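Local coordinates for protein minor fimbrium tip subunit Mfa3 (Porphyromonas gingivalis ATCC 33277, PDB 5NF4) that forms part of the tip of the minor (Mfa1) fimbriae, surface filaments that mediate biofilm formation and adhesion to host cells and other oral bacteria, at residues V201-V204 against E205-N209; K331-D335 against K336-K340. All blocks are in the same frame, centred on the assembly; numbering follows the deposited sequence.

Interaction 1 of 2, residues V201-V204 against E205-N209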
ATOM      1  N   VAL A 201      12.643  -8.140   5.928  1.00 37.04           N
ATOM      2  CA  VAL A 201      13.260  -9.401   6.353  1.00 36.90           C
ATOM      3  C   VAL A 201      14.617  -9.171   7.027  1.00 38.90           C
ATOM      4  O   VAL A 201      15.552  -8.608   6.454  1.00 39.60           O
ATOM      5  CB  VAL A 201      13.406 -10.360   5.147  1.00 37.98           C
ATOM      6  CG1 VAL A 201      14.068 -11.654   5.559  1.00 42.27           C
ATOM      7  CG2 VAL A 201      12.039 -10.655   4.533  1.00 36.55           C
ATOM      8  N   ASN A 202      14.702  -9.624   8.274  1.00 39.52           N
ATOM      9  CA  ASN A 202      15.852  -9.390   9.109  1.00 38.94           C
ATOM     10  C   ASN A 202      16.525 -10.685   9.539  1.00 39.93           C
ATOM     11  O   ASN A 202      15.888 -11.554  10.139  1.00 41.82           O
ATOM     12  CB  ASN A 202      15.436  -8.587  10.341  1.00 41.85           C
ATOM     13  CG  ASN A 202      14.831  -7.225   9.974  1.00 40.20           C
ATOM     14  OD1 ASN A 202      15.540  -6.220   9.911  1.00 43.43           O
ATOM     15  ND2 ASN A 202      13.546  -7.204   9.695  1.00 39.69           N
ATOM     16  N   ILE A 203      17.800 -10.831   9.196  1.00 41.62           N
ATOM     17  CA  ILE A 203      18.546 -12.035   9.558  1.00 43.33           C
ATOM     18  C   ILE A 203      19.249 -11.776  10.872  1.00 44.98           C
ATOM     19  O   ILE A 203      20.341 -11.194  10.932  1.00 47.52           O
ATOM     20  CB  ILE A 203      19.567 -12.444   8.457  1.00 43.15           C
ATOM     21  CG1 ILE A 203      18.922 -12.373   7.071  1.00 42.50           C
ATOM     22  CG2 ILE A 203      20.163 -13.808   8.753  1.00 43.28           C
ATOM     23  CD1 ILE A 203      17.606 -13.097   6.916  1.00 44.39           C
ATOM     24  N   VAL A 204      18.621 -12.229  11.945  1.00 42.42           N
ATOM     25  CA  VAL A 204      19.167 -12.014  13.279  1.00 45.09           C
ATOM     26  C   VAL A 204      20.395 -12.899  13.578  1.00 46.71           C
ATOM     27  O   VAL A 204      21.242 -12.565  14.395  1.00 47.54           O
ATOM     28  CB  VAL A 204      18.060 -12.238  14.322  1.00 57.37           C
ATOM     29  CG1 VAL A 204      16.905 -11.298  14.062  1.00 54.87           C
ATOM     30  CG2 VAL A 204      17.556 -13.643  14.262  1.00 51.76           C
ATOM     31  N   GLU A 205      20.487 -14.021  12.876  1.00 46.42           N
ATOM     32  CA  GLU A 205      21.575 -14.943  13.061  1.00 50.23           C
ATOM     33  C   GLU A 205      21.793 -15.757  11.779  1.00 47.31           C
ATOM     34  O   GLU A 205      20.826 -16.100  11.099  1.00 46.35           O
ATOM     35  CB  GLU A 205      21.257 -15.813  14.284  1.00 56.94           C
ATOM     36  CG  GLU A 205      21.768 -17.194  14.334  1.00 67.33           C
ATOM     37  CD  GLU A 205      21.395 -17.856  15.661  1.00 69.69           C
ATOM     38  OE1 GLU A 205      20.793 -17.171  16.534  1.00 61.51           O
ATOM     39  OE2 GLU A 205      21.693 -19.053  15.822  1.00 79.72           O
ATOM     40  N   GLY A 206      23.068 -16.025  11.465  1.00 53.45           N
ATOM     41  CA  GLY A 206      23.446 -16.875  10.344  1.00 63.33           C
ATOM     42  C   GLY A 206      23.430 -16.223   8.968  1.00 54.39           C
ATOM     43  O   GLY A 206      23.297 -16.916   7.951  1.00 51.61           O
ATOM     44  N   VAL A 207      23.572 -14.900   8.922  1.00 49.79           N
ATOM     45  CA  VAL A 207      23.556 -14.178   7.655  1.00 48.62           C
ATOM     46  C   VAL A 207      24.742 -14.612   6.759  1.00 51.64           C
ATOM     47  O   VAL A 207      24.700 -14.444   5.539  1.00 54.25           O
ATOM     48  CB  VAL A 207      23.575 -12.638   7.882  1.00 50.45           C
ATOM     49  CG1 VAL A 207      24.928 -12.150   8.370  1.00 51.76           C
ATOM     50  CG2 VAL A 207      23.160 -11.906   6.617  1.00 49.77           C
ATOM     51  N   GLU A 208      25.769 -15.193   7.368  1.00 51.39           N
ATOM     52  CA  GLU A 208      26.907 -15.749   6.621  1.00 53.80           C
ATOM     53  C   GLU A 208      26.490 -16.863   5.640  1.00 55.58           C
ATOM     54  O   GLU A 208      27.245 -17.210   4.723  1.00 57.97           O
ATOM     55  CB  GLU A 208      27.951 -16.315   7.574  1.00 56.47           C
ATOM     56  CG  GLU A 208      28.642 -15.283   8.436  1.00 70.10           C
ATOM     57  CD  GLU A 208      27.736 -14.705   9.498  1.00 67.86           C
ATOM     58  OE1 GLU A 208      26.765 -15.398   9.888  1.00 54.98           O
ATOM     59  OE2 GLU A 208      27.988 -13.552   9.915  1.00 57.11           O
ATOM     60  N   ASN A 209      25.331 -17.464   5.886  1.00 54.47           N
ATOM     61  CA  ASN A 209      24.879 -18.612   5.108  1.00 63.40           C
ATOM     62  C   ASN A 209      23.976 -18.190   3.972  1.00 63.22           C
ATOM     63  O   ASN A 209      23.540 -19.029   3.197  1.00 59.02           O
ATOM     64  CB  ASN A 209      24.111 -19.614   5.971  1.00 61.28           C
ATOM     65  CG  ASN A 209      24.949 -20.219   7.084  1.00 65.05           C
ATOM     66  OD1 ASN A 209      26.132 -20.533   6.911  1.00 65.55           O
ATOM     67  ND2 ASN A 209      24.320 -20.411   8.240  1.00 64.12           N
TER

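Interaction 2 of 2, residues K331-D335 against K336-K340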
ATOM      1  N   LYS A 331      16.444 -16.764  11.633  1.00 42.49           N
ATOM      2  CA  LYS A 331      17.708 -17.395  12.028  1.00 48.82           C
ATOM      3  C   LYS A 331      18.037 -18.461  10.998  1.00 62.23           C
ATOM      4  O   LYS A 331      17.237 -19.363  10.772  1.00 52.70           O
ATOM      5  CB  LYS A 331      17.627 -18.034  13.419  1.00 54.52           C
ATOM      6  CG  LYS A 331      17.377 -17.068  14.557  1.00 58.08           C
ATOM      7  CD  LYS A 331      17.284 -17.803  15.889  1.00 59.72           C
ATOM      8  CE  LYS A 331      16.935 -16.863  17.047  1.00 56.60           C
ATOM      9  NZ  LYS A 331      16.951 -17.581  18.372  1.00 63.37           N
ATOM     10  N   THR A 332      19.208 -18.347  10.377  1.00 59.78           N
ATOM     11  CA  THR A 332      19.675 -19.319   9.389  1.00 65.05           C
ATOM     12  C   THR A 332      20.658 -20.278  10.032  1.00 72.43           C
ATOM     13  O   THR A 332      21.801 -19.925  10.328  1.00 76.44           O
ATOM     14  CB  THR A 332      20.339 -18.633   8.200  1.00 75.17           C
ATOM     15  OG1 THR A 332      19.534 -17.527   7.792  1.00 64.55           O
ATOM     16  CG2 THR A 332      20.487 -19.593   7.048  1.00 83.96           C
ATOM     17  N   LEU A 333      20.191 -21.493  10.276  1.00 61.64           N
ATOM     18  CA  LEU A 333      21.019 -22.513  10.882  1.00 59.69           C
ATOM     19  C   LEU A 333      21.449 -23.460   9.775  1.00 62.05           C
ATOM     20  O   LEU A 333      20.967 -23.338   8.650  1.00 60.76           O
ATOM     21  CB  LEU A 333      20.246 -23.213  11.999  1.00 63.24           C
ATOM     22  CG  LEU A 333      19.512 -22.202  12.890  1.00 76.91           C
ATOM     23  CD1 LEU A 333      18.706 -22.911  13.954  1.00 83.31           C
ATOM     24  CD2 LEU A 333      20.516 -21.227  13.518  1.00 79.55           C
ATOM     25  N   PRO A 334      22.382 -24.380  10.077  1.00 73.40           N
ATOM     26  CA  PRO A 334      22.989 -25.231   9.050  1.00 78.63           C
ATOM     27  C   PRO A 334      21.970 -25.969   8.197  1.00 72.37           C
ATOM     28  O   PRO A 334      22.069 -25.943   6.970  1.00 74.07           O
ATOM     29  CB  PRO A 334      23.829 -26.218   9.867  1.00 83.15           C
ATOM     30  CG  PRO A 334      24.169 -25.467  11.117  1.00 79.30           C
ATOM     31  CD  PRO A 334      22.938 -24.653  11.413  1.00 77.01           C
ATOM     32  N   ASP A 335      20.993 -26.587   8.853  1.00 72.23           N
ATOM     33  CA  ASP A 335      20.013 -27.438   8.180  1.00 78.61           C
ATOM     34  C   ASP A 335      18.574 -26.909   8.184  1.00 64.58           C
ATOM     35  O   ASP A 335      17.681 -27.559   7.645  1.00 71.49           O
ATOM     36  CB  ASP A 335      20.021 -28.810   8.836  1.00 87.06           C
ATOM     37  CG  ASP A 335      19.652 -28.743  10.309  1.00 95.97           C
ATOM     38  OD1 ASP A 335      20.078 -27.776  10.988  1.00 88.21           O
ATOM     39  OD2 ASP A 335      18.927 -29.644  10.785  1.00104.41           O
ATOM     40  N   LYS A 336      18.330 -25.749   8.794  1.00 55.86           N
ATOM     41  CA  LYS A 336      16.976 -25.217   8.878  1.00 54.74           C
ATOM     42  C   LYS A 336      16.958 -23.705   9.065  1.00 52.95           C
ATOM     43  O   LYS A 336      18.011 -23.079   9.249  1.00 54.62           O
ATOM     44  CB  LYS A 336      16.222 -25.864  10.041  1.00 57.50           C
ATOM     45  CG  LYS A 336      16.936 -25.667  11.375  1.00 72.38           C
ATOM     46  CD  LYS A 336      16.073 -26.031  12.563  1.00 81.61           C
ATOM     47  CE  LYS A 336      15.009 -24.979  12.812  1.00 93.40           C
ATOM     48  NZ  LYS A 336      14.466 -25.083  14.194  1.00103.18           N
ATOM     49  N   ILE A 337      15.753 -23.138   9.022  1.00 49.38           N
ATOM     50  CA  ILE A 337      15.548 -21.755   9.427  1.00 47.41           C
ATOM     51  C   ILE A 337      14.493 -21.679  10.504  1.00 56.64           C
ATOM     52  O   ILE A 337      13.671 -22.584  10.666  1.00 50.92           O
ATOM     53  CB  ILE A 337      15.157 -20.848   8.241  1.00 42.42           C
ATOM     54  CG1 ILE A 337      13.792 -21.249   7.660  1.00 42.90           C
ATOM     55  CG2 ILE A 337      16.284 -20.905   7.204  1.00 44.40           C
ATOM     56  CD1 ILE A 337      13.182 -20.240   6.679  1.00 48.18           C
ATOM     57  N   GLU A 338      14.548 -20.590  11.258  1.00 51.95           N
ATOM     58  CA  GLU A 338      13.524 -20.283  12.234  1.00 48.01           C
ATOM     59  C   GLU A 338      12.991 -18.940  11.829  1.00 48.92           C
ATOM     60  O   GLU A 338      13.754 -18.087  11.396  1.00 45.84           O
ATOM     61  CB  GLU A 338      14.093 -20.265  13.649  1.00 48.63           C
ATOM     62  CG  GLU A 338      14.767 -21.554  14.044  1.00 60.84           C
ATOM     63  CD  GLU A 338      15.163 -21.545  15.496  1.00 66.98           C
ATOM     64  OE1 GLU A 338      15.077 -20.472  16.125  1.00 80.16           O
ATOM     65  OE2 GLU A 338      15.532 -22.609  16.008  1.00 62.56           O
ATOM     66  N   VAL A 339      11.683 -18.772  11.921  1.00 44.96           N
ATOM     67  CA  VAL A 339      11.054 -17.526  11.499  1.00 43.84           C
ATOM     68  C   VAL A 339      10.132 -17.004  12.566  1.00 44.80           C
ATOM     69  O   VAL A 339       9.263 -17.729  13.032  1.00 45.91           O
ATOM     70  CB  VAL A 339      10.242 -17.708  10.201  1.00 43.82           C
ATOM     71  CG1 VAL A 339       9.650 -16.366   9.764  1.00 42.23           C
ATOM     72  CG2 VAL A 339      11.097 -18.267   9.110  1.00 48.02           C
ATOM     73  N   LYS A 340      10.335 -15.746  12.950  1.00 43.77           N
ATOM     74  CA  LYS A 340       9.385 -15.012  13.791  1.00 39.69           C
ATOM     75  C   LYS A 340       8.812 -13.875  12.967  1.00 40.93           C
ATOM     76  O   LYS A 340       9.488 -13.346  12.082  1.00 39.42           O
ATOM     77  CB  LYS A 340      10.063 -14.484  15.052  1.00 43.46           C
ATOM     78  CG  LYS A 340      10.517 -15.562  16.032  1.00 56.76           C
ATOM     79  CD  LYS A 340       9.341 -16.379  16.527  1.00 70.19           C
ATOM     80  CE  LYS A 340       9.758 -17.485  17.481  1.00 82.90           C
ATOM     81  NZ  LYS A 340      10.006 -16.972  18.851  1.00 83.14           N
TER

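Interaction 1 of 2, residues V201-V204 against E205-N209
I203 and E205, with V204 between them, carry this local contact at the end of a strand, and V207 closes it from the far side of a tight bend. The touching branch of I203 is its methyl CG2, which the first torsion (chi1 -45°) sets opposite the backbone N and beside the carbonyl carbon, facing the oncoming chain. There I203 CG2 lies 3.3 Å from E205 O and 3.6 Å from V207 N, so the methyl rests against backbone as much as against side chain. Its apolar partner is the stem of V207, with I203 CG2 to V207 CB at 3.7 Å, while V207 CG2 comes alongside I203 CB a little farther off. Two beta-branched residues suit this place because their broad, short stems can meet across the bend without long, flexible arms.

V204 starts the change of course: its psi of -24° departs from the extended form, and its CG2 sits 3.3 Å from E205 N. E205 returns to an extended backbone and sends its straight side chain away from I203, so that its contact with V204 is made by CB and the backbone, leaving the carboxylate end outside it. G206 then takes a positive phi of 81°, a conformation glycine reaches easily because it has no side chain. The short 3-10 turn that follows is closed by N209 N donating to G206 O at 2.9 Å.

The bend thus ends strand 180-205 and leads into strand 210-216. I203 and V207 both pack on W249 of strand 248-254, and I203 also touches L210 and T332. V204 and E205 lean on K331, placing them beside strand 324-332.

Interaction 2 of 2, residues K331-D335 against K336-K340
The carboxylate of E338 is the flat group on which K331, L333 and K336 converge. Over one face lies the methyl CD1 of L333, 3.8 Å from E338 OE2, and K331 comes from the same side of the plane, its CD 3.5 Å from E338 OE1. The edge is used by K336: its NZ meets E338 OE2 on the anti side at 3.2 Å, about 20° out of the plane and on the side away from L333. This hydrogen bond is part of a salt bridge. K336 gets there by folding back at chi3 (-74°), whereas K331 is extended and its ammonium remains 4.1 Å from E338 OE1, too far for a salt bridge. The other carboxylate, of D335, runs beside the K336 chain, with D335 OD1 3.8 Å from K336 CG.

Beneath these side chains is an antiparallel hairpin. K331 and E338 form a hydrogen-bonded pair, K331 N to E338 O and E338 N to K331 O, each at 3.0 Å. T332 and I337 are the next, non-hydrogen-bonded pair, pointing to the opposite face of the sheet, where I337 meets Y288 and V290. L333 N then donates to K336 O at 2.9 Å, almost in line with the carbonyl bond. P334 and D335 make the tip as a type I turn, a place that suits proline, whose ring fixes phi near the value needed.

Chemically, the hairpin end is closed by backbone bonds, with a lysine-glutamate salt bridge between K336, just before the second strand, and E338 within it. The nearby second lysine would be expected to add a weaker, longer-range attraction for E338, while the leucine methyl shields part of one carboxylate face.

Interactions 1 and 2 are adjacent ends of neighbouring parallel strands, 180-205 and 324-332, with their centres about 9 Å apart. They touch directly: E205 O lies 2.9 Å from T332 N, a probable hydrogen bond that carries the strand pairing out to the start of the bend. Beyond it, G206 O packs 3.4 Å from T332 CB, and a weak hydrogen bond runs from N209 ND2 to T332 O at 3.3 Å. The E205 side chain reaches the hairpin too, with OE2 3.4 Å from L333 CD2. The bend at 205-209 and the 331-340 hairpin thereby form one continuous end of the beta structure.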